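Local structure of Aac(6')-ib (2BUE) at residues A[38-42]-A[89-93]. The protein probably transfers the acetyl group of acetyl-CoA to the 6'-amino group of aminoglycoside antibiotics such as kanamycin B, conferring resistance to them. The protein carries 2 engineered substitutions. Residues are numbered along the deposited sequence; the frame is centred on the assembly and turned at random.
Sequences MLYEW and PIGYA
Helix segment 38-42 crosses strand segment 89-93 almost at right angles (-84°), with axes 9.8 Å apart. The helix is regular: Trp42 N donates a hydrogen bond to Met38 O (2.9 Å). The strand carries a classic beta bulge: Ile90 (psi -1°) and Gly91, fully extended, both face Ala83 on strand 78-85. Across the segments, Leu39 lies nearest Tyr92 (CA to CA 7.6 Å) and Trp42 nearest Gly91 (8.4 Å). No hydrogen bond joins the two segments; the side chains pack through apolar contacts. Met38 SD meets Pro89 CG at 3.7 Å, and Leu39 CD1 meets Tyr92 CD1 at 3.8 Å. Trp42, chi1 m, points its six-membered ring at the strand. Its CH2 is 4.0 Å from Pro89 CB, and its CZ3 is 4.1 Å from Tyr92 CB. The indole also touches backbone, with Trp42 CZ3 3.3 Å from Gly91 O. Tyr92 OH is hydrogen-bonded to Gln94 OE1, in a ribostamycin-pocket residue. This is helix-on-sheet packing in the GNAT fold, beside the ribostamycin site.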
# COMPACT_ATOMS: atom_id res chain seq x y z
N MET A 38 3.86 -15.58 8.45
CA MET A 38 3.89 -15.52 6.99
C MET A 38 4.43 -14.17 6.50
O MET A 38 5.32 -14.12 5.63
CB MET A 38 2.50 -15.78 6.41
CG MET A 38 2.44 -15.67 4.89
SD MET A 38 0.77 -15.97 4.28
CE MET A 38 -0.14 -14.55 4.86
N LEU A 39 3.93 -13.08 7.06
CA LEU A 39 4.43 -11.74 6.70
C LEU A 39 5.95 -11.60 6.99
O LEU A 39 6.70 -11.06 6.16
CB LEU A 39 3.61 -10.66 7.42
CG LEU A 39 4.02 -9.23 7.09
CD1 LEU A 39 3.80 -8.94 5.59
CD2 LEU A 39 3.24 -8.27 8.02
N TYR A 40 6.39 -12.13 8.12
CA TYR A 40 7.82 -12.15 8.47
C TYR A 40 8.63 -12.85 7.37
O TYR A 40 9.64 -12.31 6.87
CB TYR A 40 8.01 -12.82 9.84
CG TYR A 40 9.41 -13.33 10.08
CD1 TYR A 40 10.49 -12.44 10.25
CD2 TYR A 40 9.67 -14.70 10.11
CE1 TYR A 40 11.79 -12.94 10.46
CE2 TYR A 40 10.95 -15.20 10.33
CZ TYR A 40 12.00 -14.32 10.51
OH TYR A 40 13.27 -14.79 10.72
N GLU A 41 8.19 -14.04 6.97
CA GLU A 41 8.84 -14.75 5.87
C GLU A 41 8.92 -13.85 4.62
O GLU A 41 10.00 -13.67 4.04
CB GLU A 41 8.16 -16.08 5.57
CG GLU A 41 8.83 -16.76 4.39
CD GLU A 41 8.28 -18.15 4.08
OE1 GLU A 41 7.35 -18.62 4.76
OE2 GLU A 41 8.83 -18.75 3.12
N TRP A 42 7.77 -13.28 4.22
CA TRP A 42 7.71 -12.38 3.05
C TRP A 42 8.68 -11.20 3.13
O TRP A 42 9.38 -10.90 2.15
CB TRP A 42 6.28 -11.84 2.88
CG TRP A 42 5.28 -12.87 2.47
CD1 TRP A 42 5.51 -14.18 2.13
CD2 TRP A 42 3.88 -12.65 2.33
NE1 TRP A 42 4.31 -14.80 1.79
CE2 TRP A 42 3.30 -13.87 1.90
CE3 TRP A 42 3.05 -11.53 2.53
CZ2 TRP A 42 1.91 -14.01 1.66
CZ3 TRP A 42 1.67 -11.66 2.29
CH2 TRP A 42 1.12 -12.89 1.85
N PRO A 89 -2.85 -16.71 -0.36
CA PRO A 89 -2.31 -15.38 -0.04
C PRO A 89 -1.14 -15.04 -0.97
O PRO A 89 -0.18 -15.81 -1.08
CB PRO A 89 -1.88 -15.52 1.42
CG PRO A 89 -1.58 -16.99 1.61
CD PRO A 89 -2.51 -17.72 0.66
N ILE A 90 -1.24 -13.90 -1.65
CA ILE A 90 -0.20 -13.52 -2.61
C ILE A 90 0.48 -12.17 -2.35
O ILE A 90 1.39 -11.76 -3.07
CB ILE A 90 -0.74 -13.57 -4.08
CG1 ILE A 90 -1.91 -12.59 -4.27
CG2 ILE A 90 -1.13 -14.99 -4.44
CD1 ILE A 90 -1.95 -11.85 -5.59
N GLY A 91 0.06 -11.47 -1.31
CA GLY A 91 0.72 -10.21 -1.00
C GLY A 91 0.18 -9.55 0.24
O GLY A 91 -0.79 -10.05 0.86
N TYR A 92 0.80 -8.44 0.58
CA TYR A 92 0.44 -7.66 1.75
C TYR A 92 0.11 -6.25 1.26
O TYR A 92 0.80 -5.73 0.39
CB TYR A 92 1.61 -7.60 2.75
CG TYR A 92 1.41 -6.57 3.84
CD1 TYR A 92 0.71 -6.88 5.01
CD2 TYR A 92 1.92 -5.26 3.70
CE1 TYR A 92 0.52 -5.92 6.02
CE2 TYR A 92 1.73 -4.27 4.71
CZ TYR A 92 1.02 -4.63 5.86
OH TYR A 92 0.82 -3.72 6.87
N ALA A 93 -0.91 -5.63 1.84
CA ALA A 93 -1.16 -4.22 1.57
C ALA A 93 -1.58 -3.52 2.85
O ALA A 93 -1.94 -4.18 3.85
CB ALA A 93 -2.23 -4.06 0.46